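Local coordinates for tRNA (adenine(58)-N(1))-methyltransferase TrmI (Thermus thermophilus, PDB 2PWY), which catalyses the S-adenosyl-L-methionine-dependent methylation of N1 of adenosine 58 in tRNA, and is required for growth at extreme temperatures, at residues 193-199 and 246-252; 64-69 and 139-144. One frame throughout, in Å; residues are numbered along the deposited sequence.

Contact 1: 193-199 and 246-252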
ATOM      1  N   PHE A 193      -1.928  10.187  25.600  1.00  9.11           N
ATOM      2  CA  PHE A 193      -2.332  10.409  24.207  1.00  9.66           C
ATOM      3  C   PHE A 193      -3.820  10.564  23.991  1.00  9.04           C
ATOM      4  O   PHE A 193      -4.622   9.957  24.696  1.00  8.73           O
ATOM      5  CB  PHE A 193      -1.826   9.274  23.305  1.00 10.01           C
ATOM      6  CG  PHE A 193      -0.338   9.159  23.282  1.00 11.61           C
ATOM      7  CD1 PHE A 193       0.413   9.892  22.363  1.00 14.26           C
ATOM      8  CD2 PHE A 193       0.319   8.359  24.215  1.00 12.61           C
ATOM      9  CE1 PHE A 193       1.799   9.796  22.358  1.00 14.39           C
ATOM     10  CE2 PHE A 193       1.688   8.259  24.220  1.00 14.60           C
ATOM     11  CZ  PHE A 193       2.435   8.985  23.285  1.00 13.90           C
ATOM     12  N   LEU A 194      -4.152  11.407  23.015  1.00  8.61           N
ATOM     13  CA  LEU A 194      -5.478  11.431  22.385  1.00  8.68           C
ATOM     14  C   LEU A 194      -5.291  10.858  20.988  1.00  8.40           C
ATOM     15  O   LEU A 194      -4.332  11.213  20.294  1.00  8.59           O
ATOM     16  CB  LEU A 194      -6.021  12.863  22.294  1.00  8.75           C
ATOM     17  CG  LEU A 194      -7.375  13.108  21.591  1.00  9.49           C
ATOM     18  CD1 LEU A 194      -8.045  14.366  22.152  1.00 11.36           C
ATOM     19  CD2 LEU A 194      -7.267  13.225  20.035  1.00 10.48           C
ATOM     20  N   VAL A 195      -6.190   9.960  20.579  1.00  8.00           N
ATOM     21  CA  VAL A 195      -6.138   9.410  19.220  1.00  8.44           C
ATOM     22  C   VAL A 195      -7.515   9.534  18.593  1.00  8.38           C
ATOM     23  O   VAL A 195      -8.510   9.049  19.163  1.00  8.09           O
ATOM     24  CB  VAL A 195      -5.671   7.928  19.170  1.00  8.00           C
ATOM     25  CG1 VAL A 195      -5.639   7.460  17.702  1.00  7.63           C
ATOM     26  CG2 VAL A 195      -4.281   7.768  19.819  1.00  9.97           C
ATOM     27  N   ALA A 196      -7.567  10.215  17.448  1.00  8.73           N
ATOM     28  CA  ALA A 196      -8.810  10.447  16.714  1.00  9.02           C
ATOM     29  C   ALA A 196      -8.835   9.699  15.392  1.00  9.71           C
ATOM     30  O   ALA A 196      -7.827   9.619  14.690  1.00  9.50           O
ATOM     31  CB  ALA A 196      -9.030  11.929  16.457  1.00  9.45           C
ATOM     32  N   TYR A 197     -10.022   9.192  15.063  1.00  9.80           N
ATOM     33  CA  TYR A 197     -10.296   8.444  13.834  1.00  9.69           C
ATOM     34  C   TYR A 197     -11.083   9.367  12.900  1.00  9.73           C
ATOM     35  O   TYR A 197     -12.137   9.874  13.270  1.00  9.20           O
ATOM     36  CB  TYR A 197     -11.107   7.220  14.253  1.00 10.93           C
ATOM     37  CG  TYR A 197     -11.634   6.257  13.210  1.00 11.61           C
ATOM     38  CD1 TYR A 197     -10.879   5.148  12.809  1.00 13.30           C
ATOM     39  CD2 TYR A 197     -12.933   6.379  12.718  1.00 12.98           C
ATOM     40  CE1 TYR A 197     -11.399   4.211  11.899  1.00 12.07           C
ATOM     41  CE2 TYR A 197     -13.459   5.446  11.803  1.00 13.34           C
ATOM     42  CZ  TYR A 197     -12.692   4.370  11.413  1.00 12.62           C
ATOM     43  OH  TYR A 197     -13.208   3.447  10.529  1.00 14.90           O
ATOM     44  N   LEU A 198     -10.546   9.618  11.707  1.00  8.77           N
ATOM     45  CA  LEU A 198     -11.153  10.582  10.784  1.00  9.39           C
ATOM     46  C   LEU A 198     -11.060  10.111   9.328  1.00 10.59           C
ATOM     47  O   LEU A 198      -9.958   9.832   8.839  1.00 10.32           O
ATOM     48  CB  LEU A 198     -10.439  11.923  10.899  1.00  9.55           C
ATOM     49  CG  LEU A 198     -10.698  12.741  12.161  1.00  9.17           C
ATOM     50  CD1 LEU A 198      -9.696  13.910  12.242  1.00 11.97           C
ATOM     51  CD2 LEU A 198     -12.156  13.234  12.224  1.00 11.12           C
ATOM     52  N   PRO A 199     -12.209  10.014   8.637  1.00 10.30           N
ATOM     53  CA  PRO A 199     -12.163   9.502   7.261  1.00 10.42           C
ATOM     54  C   PRO A 199     -11.425  10.389   6.246  1.00  9.81           C
ATOM     55  O   PRO A 199     -10.765   9.852   5.337  1.00 10.15           O
ATOM     56  CB  PRO A 199     -13.643   9.378   6.868  1.00 10.87           C
ATOM     57  CG  PRO A 199     -14.407   9.454   8.157  1.00 12.48           C
ATOM     58  CD  PRO A 199     -13.588  10.312   9.072  1.00 11.37           C
ATOM     59  N   THR A 246     -10.375   3.346   5.342  1.00 15.24           N
ATOM     60  CA  THR A 246     -11.473   3.548   6.280  1.00 15.13           C
ATOM     61  C   THR A 246     -11.344   4.953   6.861  1.00 14.58           C
ATOM     62  O   THR A 246     -12.213   5.816   6.637  1.00 15.14           O
ATOM     63  CB  THR A 246     -11.479   2.466   7.386  1.00 14.89           C
ATOM     64  OG1 THR A 246     -10.180   2.393   8.002  1.00 13.58           O
ATOM     65  CG2 THR A 246     -11.821   1.106   6.777  1.00 15.94           C
ATOM     66  N   ALA A 247     -10.251   5.184   7.596  1.00 13.95           N
ATOM     67  CA  ALA A 247      -9.963   6.481   8.182  1.00 12.88           C
ATOM     68  C   ALA A 247      -8.482   6.654   8.493  1.00 12.15           C
ATOM     69  O   ALA A 247      -7.731   5.680   8.553  1.00 12.67           O
ATOM     70  CB  ALA A 247     -10.790   6.690   9.466  1.00 13.50           C
ATOM     71  N   PHE A 248      -8.088   7.910   8.681  1.00 10.05           N
ATOM     72  CA  PHE A 248      -6.798   8.254   9.232  1.00  9.27           C
ATOM     73  C   PHE A 248      -6.865   8.232  10.745  1.00  8.82           C
ATOM     74  O   PHE A 248      -7.912   8.527  11.317  1.00  9.24           O
ATOM     75  CB  PHE A 248      -6.415   9.661   8.774  1.00  8.68           C
ATOM     76  CG  PHE A 248      -6.336   9.788   7.290  1.00  8.67           C
ATOM     77  CD1 PHE A 248      -5.162   9.457   6.634  1.00  8.94           C
ATOM     78  CD2 PHE A 248      -7.441  10.198   6.547  1.00  9.67           C
ATOM     79  CE1 PHE A 248      -5.075   9.538   5.240  1.00  9.46           C
ATOM     80  CE2 PHE A 248      -7.359  10.305   5.149  1.00 10.56           C
ATOM     81  CZ  PHE A 248      -6.185   9.962   4.504  1.00 10.55           C
ATOM     82  N   LEU A 249      -5.741   7.896  11.374  1.00  8.41           N
ATOM     83  CA  LEU A 249      -5.603   8.009  12.826  1.00  8.25           C
ATOM     84  C   LEU A 249      -4.662   9.160  13.138  1.00  8.66           C
ATOM     85  O   LEU A 249      -3.566   9.260  12.565  1.00  8.83           O
ATOM     86  CB  LEU A 249      -5.057   6.707  13.434  1.00  7.91           C
ATOM     87  CG  LEU A 249      -5.821   5.408  13.155  1.00 10.10           C
ATOM     88  CD1 LEU A 249      -5.207   4.263  13.938  1.00  9.80           C
ATOM     89  CD2 LEU A 249      -7.273   5.569  13.513  1.00 10.93           C
ATOM     90  N   VAL A 250      -5.091  10.032  14.042  1.00  8.39           N
ATOM     91  CA  VAL A 250      -4.317  11.204  14.443  1.00  8.21           C
ATOM     92  C   VAL A 250      -4.025  11.096  15.946  1.00  8.71           C
ATOM     93  O   VAL A 250      -4.963  11.046  16.756  1.00  9.07           O
ATOM     94  CB  VAL A 250      -5.089  12.519  14.163  1.00  8.34           C
ATOM     95  CG1 VAL A 250      -4.258  13.713  14.609  1.00  9.14           C
ATOM     96  CG2 VAL A 250      -5.462  12.643  12.667  1.00  8.11           C
ATOM     97  N   ALA A 251      -2.738  11.046  16.303  1.00  8.28           N
ATOM     98  CA  ALA A 251      -2.319  10.918  17.700  1.00  8.19           C
ATOM     99  C   ALA A 251      -1.716  12.236  18.171  1.00  8.14           C
ATOM    100  O   ALA A 251      -0.819  12.791  17.526  1.00  9.24           O
ATOM    101  CB  ALA A 251      -1.293   9.783  17.879  1.00  7.74           C
ATOM    102  N   LEU A 252      -2.213  12.725  19.299  1.00  8.21           N
ATOM    103  CA  LEU A 252      -1.685  13.929  19.940  1.00  8.89           C
ATOM    104  C   LEU A 252      -1.164  13.550  21.309  1.00  9.56           C
ATOM    105  O   LEU A 252      -1.777  12.717  21.983  1.00 10.39           O
ATOM    106  CB  LEU A 252      -2.810  14.969  20.117  1.00  9.67           C
ATOM    107  CG  LEU A 252      -3.657  15.323  18.884  1.00  9.55           C
ATOM    108  CD1 LEU A 252      -4.812  16.243  19.303  1.00 12.21           C
ATOM    109  CD2 LEU A 252      -2.807  15.984  17.845  1.00 11.42           C
TER
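The methyl of A247 sits squarely over the ring of Y197: CB lies 3.5 Å from the ring centroid and only 9° off its normal, the geometry of a CH-pi contact over the face. With CG of Y197 anti to the backbone N (chi1 177°), the ring runs past A247 toward T246, whose CB is 3.7 Å from the Y197 OH. L249 comes in at the ring edge, its CD2 3.7 Å from Y197 CD1. The Y197 side chain also touches D173, an S-adenosyl-L-methionine-binding residue. Cutting Y197 back to an alanine would remove the ring, and the A247 methyl and the L249 CD2 branch would probably be left without the surface they pack on. On the other face of the sheet L194 and L252 lie side by side and point the same way, with CD2 of L194 4.0 Å from CD1 of L252.

The two strands that carry these side chains run antiparallel, their axes at 161°. Reciprocal backbone N to O bonds join L194 with L252, A196 with V250 and L198 with F248.

Here the parallel part of the class I methyltransferase sheet meets its antiparallel strand: 192-198 is bonded to parallel strand 167-173 on its other flank, and 248-254 pairs in turn with antiparallel strand 216-232, L249 bonding L222. Helix 82-91 covers L249, and its D84, together with K83, hydrogen-bonds T246 OG1.

Contact 2: 64-69 and 139-144; sequences PTLEEY and RNVRAF
An aromatic stack ties the first turn of helix 66-72 to the C-terminal part of helix 131-144 of the S-adenosyl-L-methionine-binding domain. The Y69 and F144 rings form an offset stack, with centroids 4.3 Å apart and planes at 18°. The two side chains slide past each other in opposite directions, which brings F144 CD1 to 3.4 Å from Y69 CG, over the ring face but toward its rim. F144 CB also lies over that face, 3.9 Å from the Y69 centroid, as a CH-pi contact.

CG of Y69 is anti to the backbone N (chi1 -172°), and the ring reaches across so that its OH donates to N140 O at 2.6 Å. The hydroxyl lies in the carbonyl plane, on a lone pair, with a C=O...donor angle of 122°. A water donates to both Y69 OH and N140 OD1, giving the hydroxyl a second partner, and A143 CB stands 3.5 Å from Y69 OH. Stack and hydrogen bond together probably restrict the rotation of the tyrosine ring.

F144 is wedged further by L66, whose CD1 lies 3.6 Å from F144 CE2, and by P64 O, in plane at the ring edge. The helix start is organised by a capping box: T65 OG1 accepts from E68 N, and E68 OE1 accepts from T65 N. It also faces a neighbouring subunit, where R253 forms a salt bridge with E68 OE2 and D93 bonds L66 N.

The amide of N140 is held by K74 O, S107 O and Q136, and S107 is an S-adenosyl-L-methionine-binding residue. The contact thus packs helix 66-72 against helix 131-144 of the class I, Rossmann-like methyltransferase fold, beside its cofactor site.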
ATOM      1  N   PRO A  64     -17.817 -16.059  17.646  1.00  9.33           N
ATOM      2  CA  PRO A  64     -17.279 -14.952  16.834  1.00  8.87           C
ATOM      3  C   PRO A  64     -16.155 -14.256  17.580  1.00  8.55           C
ATOM      4  O   PRO A  64     -16.269 -14.025  18.788  1.00  8.48           O
ATOM      5  CB  PRO A  64     -18.472 -13.992  16.672  1.00  8.90           C
ATOM      6  CG  PRO A  64     -19.443 -14.375  17.768  1.00  9.79           C
ATOM      7  CD  PRO A  64     -19.199 -15.806  18.113  1.00  9.49           C
ATOM      8  N   THR A  65     -15.064 -13.983  16.875  1.00  8.41           N
ATOM      9  CA  THR A  65     -14.033 -13.110  17.402  1.00  8.57           C
ATOM     10  C   THR A  65     -14.600 -11.688  17.498  1.00  8.53           C
ATOM     11  O   THR A  65     -15.635 -11.374  16.887  1.00  8.58           O
ATOM     12  CB  THR A  65     -12.803 -13.082  16.492  1.00  8.62           C
ATOM     13  OG1 THR A  65     -13.161 -12.506  15.225  1.00  8.03           O
ATOM     14  CG2 THR A  65     -12.242 -14.501  16.274  1.00  8.07           C
ATOM     15  N   LEU A  66     -13.922 -10.817  18.249  1.00  8.34           N
ATOM     16  CA  LEU A  66     -14.363  -9.431  18.339  1.00  8.53           C
ATOM     17  C   LEU A  66     -14.381  -8.768  16.948  1.00  8.54           C
ATOM     18  O   LEU A  66     -15.299  -8.012  16.635  1.00  8.26           O
ATOM     19  CB  LEU A  66     -13.502  -8.655  19.342  1.00  8.98           C
ATOM     20  CG  LEU A  66     -13.849  -7.178  19.548  1.00  8.57           C
ATOM     21  CD1 LEU A  66     -15.323  -6.989  19.932  1.00  8.86           C
ATOM     22  CD2 LEU A  66     -12.940  -6.550  20.593  1.00 10.40           C
ATOM     23  N   GLU A  67     -13.375  -9.076  16.118  1.00  8.54           N
ATOM     24  CA  GLU A  67     -13.365  -8.635  14.724  1.00  9.71           C
ATOM     25  C   GLU A  67     -14.646  -9.078  13.996  1.00  9.73           C
ATOM     26  O   GLU A  67     -15.335  -8.259  13.392  1.00 10.40           O
ATOM     27  CB  GLU A  67     -12.125  -9.168  14.007  1.00  9.89           C
ATOM     28  CG  GLU A  67     -12.048  -8.769  12.531  1.00 11.13           C
ATOM     29  CD  GLU A  67     -10.817  -9.331  11.849  1.00 11.47           C
ATOM     30  OE1 GLU A  67     -10.259 -10.341  12.348  1.00 12.65           O
ATOM     31  OE2 GLU A  67     -10.402  -8.742  10.825  1.00 12.12           O
ATOM     32  N   GLU A  68     -14.975 -10.367  14.073  1.00  9.63           N
ATOM     33  CA  GLU A  68     -16.176 -10.898  13.397  1.00  9.79           C
ATOM     34  C   GLU A  68     -17.448 -10.245  13.917  1.00 10.12           C
ATOM     35  O   GLU A  68     -18.346  -9.910  13.145  1.00  9.87           O
ATOM     36  CB  GLU A  68     -16.262 -12.413  13.544  1.00  9.62           C
ATOM     37  CG  GLU A  68     -15.226 -13.134  12.683  1.00  9.91           C
ATOM     38  CD  GLU A  68     -15.100 -14.623  12.981  1.00 11.41           C
ATOM     39  OE1 GLU A  68     -15.334 -15.045  14.136  1.00  9.31           O
ATOM     40  OE2 GLU A  68     -14.727 -15.363  12.048  1.00 10.42           O
ATOM     41  N   TYR A  69     -17.509 -10.060  15.230  1.00 10.27           N
ATOM     42  CA  TYR A  69     -18.646  -9.422  15.865  1.00 11.40           C
ATOM     43  C   TYR A  69     -18.859  -7.983  15.371  1.00 11.70           C
ATOM     44  O   TYR A  69     -19.976  -7.631  14.978  1.00 12.19           O
ATOM     45  CB  TYR A  69     -18.476  -9.456  17.382  1.00 11.02           C
ATOM     46  CG  TYR A  69     -19.687  -8.980  18.127  1.00 11.35           C
ATOM     47  CD1 TYR A  69     -20.895  -9.683  18.055  1.00 10.86           C
ATOM     48  CD2 TYR A  69     -19.638  -7.834  18.898  1.00 10.64           C
ATOM     49  CE1 TYR A  69     -22.035  -9.241  18.759  1.00 11.95           C
ATOM     50  CE2 TYR A  69     -20.764  -7.378  19.598  1.00 11.49           C
ATOM     51  CZ  TYR A  69     -21.955  -8.087  19.524  1.00 11.92           C
ATOM     52  OH  TYR A  69     -23.056  -7.629  20.220  1.00 11.65           O
ATOM     53  N   ARG A 139     -26.694  -2.297  23.822  1.00 12.60           N
ATOM     54  CA  ARG A 139     -27.088  -3.678  23.482  1.00 13.34           C
ATOM     55  C   ARG A 139     -25.915  -4.448  22.885  1.00 12.35           C
ATOM     56  O   ARG A 139     -25.655  -5.602  23.262  1.00 11.43           O
ATOM     57  CB  ARG A 139     -28.289  -3.716  22.522  1.00 13.25           C
ATOM     58  CG  ARG A 139     -29.641  -3.456  23.201  1.00 16.58           C
ATOM     59  CD  ARG A 139     -30.837  -3.750  22.272  1.00 17.08           C
ATOM     60  NE  ARG A 139     -30.959  -2.769  21.194  1.00 22.74           N
ATOM     61  CZ  ARG A 139     -31.587  -1.597  21.295  1.00 23.69           C
ATOM     62  NH1 ARG A 139     -32.171  -1.232  22.432  1.00 24.58           N
ATOM     63  NH2 ARG A 139     -31.619  -0.781  20.248  1.00 24.29           N
ATOM     64  N   ASN A 140     -25.207  -3.804  21.956  1.00 11.32           N
ATOM     65  CA  ASN A 140     -24.095  -4.457  21.264  1.00 11.40           C
ATOM     66  C   ASN A 140     -22.998  -4.877  22.238  1.00 11.17           C
ATOM     67  O   ASN A 140     -22.488  -6.000  22.164  1.00 11.53           O
ATOM     68  CB  ASN A 140     -23.526  -3.546  20.174  1.00 11.05           C
ATOM     69  CG  ASN A 140     -24.416  -3.477  18.937  1.00 12.33           C
ATOM     70  OD1 ASN A 140     -25.334  -4.284  18.758  1.00 11.84           O
ATOM     71  ND2 ASN A 140     -24.135  -2.518  18.072  1.00 13.35           N
ATOM     72  N   VAL A 141     -22.658  -3.976  23.164  1.00 11.24           N
ATOM     73  CA  VAL A 141     -21.617  -4.239  24.157  1.00 11.49           C
ATOM     74  C   VAL A 141     -22.061  -5.361  25.101  1.00 11.84           C
ATOM     75  O   VAL A 141     -21.327  -6.317  25.355  1.00 11.31           O
ATOM     76  CB  VAL A 141     -21.270  -2.956  24.954  1.00 11.37           C
ATOM     77  CG1 VAL A 141     -20.322  -3.256  26.124  1.00 11.78           C
ATOM     78  CG2 VAL A 141     -20.661  -1.915  24.009  1.00 11.06           C
ATOM     79  N   ARG A 142     -23.282  -5.240  25.608  1.00 13.05           N
ATOM     80  CA  ARG A 142     -23.737  -6.166  26.633  1.00 14.27           C
ATOM     81  C   ARG A 142     -23.926  -7.588  26.096  1.00 13.90           C
ATOM     82  O   ARG A 142     -23.728  -8.561  26.831  1.00 14.07           O
ATOM     83  CB  ARG A 142     -24.968  -5.607  27.348  1.00 14.99           C
ATOM     84  CG  ARG A 142     -24.571  -4.404  28.210  1.00 17.77           C
ATOM     85  CD  ARG A 142     -25.702  -3.421  28.496  1.00 22.79           C
ATOM     86  NE  ARG A 142     -25.194  -2.315  29.314  1.00 25.46           N
ATOM     87  CZ  ARG A 142     -25.912  -1.273  29.721  1.00 27.19           C
ATOM     88  NH1 ARG A 142     -27.196  -1.164  29.396  1.00 29.15           N
ATOM     89  NH2 ARG A 142     -25.338  -0.332  30.462  1.00 28.91           N
ATOM     90  N   ALA A 143     -24.245  -7.700  24.805  1.00 13.64           N
ATOM     91  CA  ALA A 143     -24.465  -8.996  24.156  1.00 13.53           C
ATOM     92  C   ALA A 143     -23.176  -9.798  23.993  1.00 13.53           C
ATOM     93  O   ALA A 143     -23.214 -11.020  23.791  1.00 14.38           O
ATOM     94  CB  ALA A 143     -25.138  -8.801  22.795  1.00 13.50           C
ATOM     95  N   PHE A 144     -22.038  -9.106  24.083  1.00 13.05           N
ATOM     96  CA  PHE A 144     -20.736  -9.707  23.791  1.00 13.03           C
ATOM     97  C   PHE A 144     -19.803  -9.725  25.001  1.00 13.03           C
ATOM     98  O   PHE A 144     -18.902 -10.567  25.078  1.00 13.18           O
ATOM     99  CB  PHE A 144     -20.069  -8.913  22.666  1.00 12.78           C
ATOM    100  CG  PHE A 144     -18.906  -9.614  22.029  1.00 13.54           C
ATOM    101  CD1 PHE A 144     -19.118 -10.618  21.083  1.00 13.75           C
ATOM    102  CD2 PHE A 144     -17.600  -9.262  22.350  1.00 12.56           C
ATOM    103  CE1 PHE A 144     -18.036 -11.267  20.468  1.00 14.05           C
ATOM    104  CE2 PHE A 144     -16.522  -9.915  21.748  1.00 14.42           C
ATOM    105  CZ  PHE A 144     -16.746 -10.910  20.799  1.00 12.56           C
TER
HETATM  106  O   HOH W   1     -25.406  -7.165  19.045  1.00 19.92           O

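Both contacts are largely buried, but they join different elements and do not touch: their centres are 23 Å apart and their nearest atoms about 11 Å. Contact 1 is strand against strand inside the central mixed sheet, and its regular backbone hydrogen bonds carry alanines, aliphatic side chains and the aromatic Y197 and F248. Contact 2 joins two helices through side chains, with a single direct hydrogen bond across it, from a hydroxyl to a carbonyl, and buries less surface, 283 against 708 Å². It includes the partly exposed A143 and F144, and its first helix turn faces a neighbouring subunit. Each lies near the cofactor: Y197 is about 6 Å and N140 about 7 Å, side chain to bound S-adenosyl-L-homocysteine.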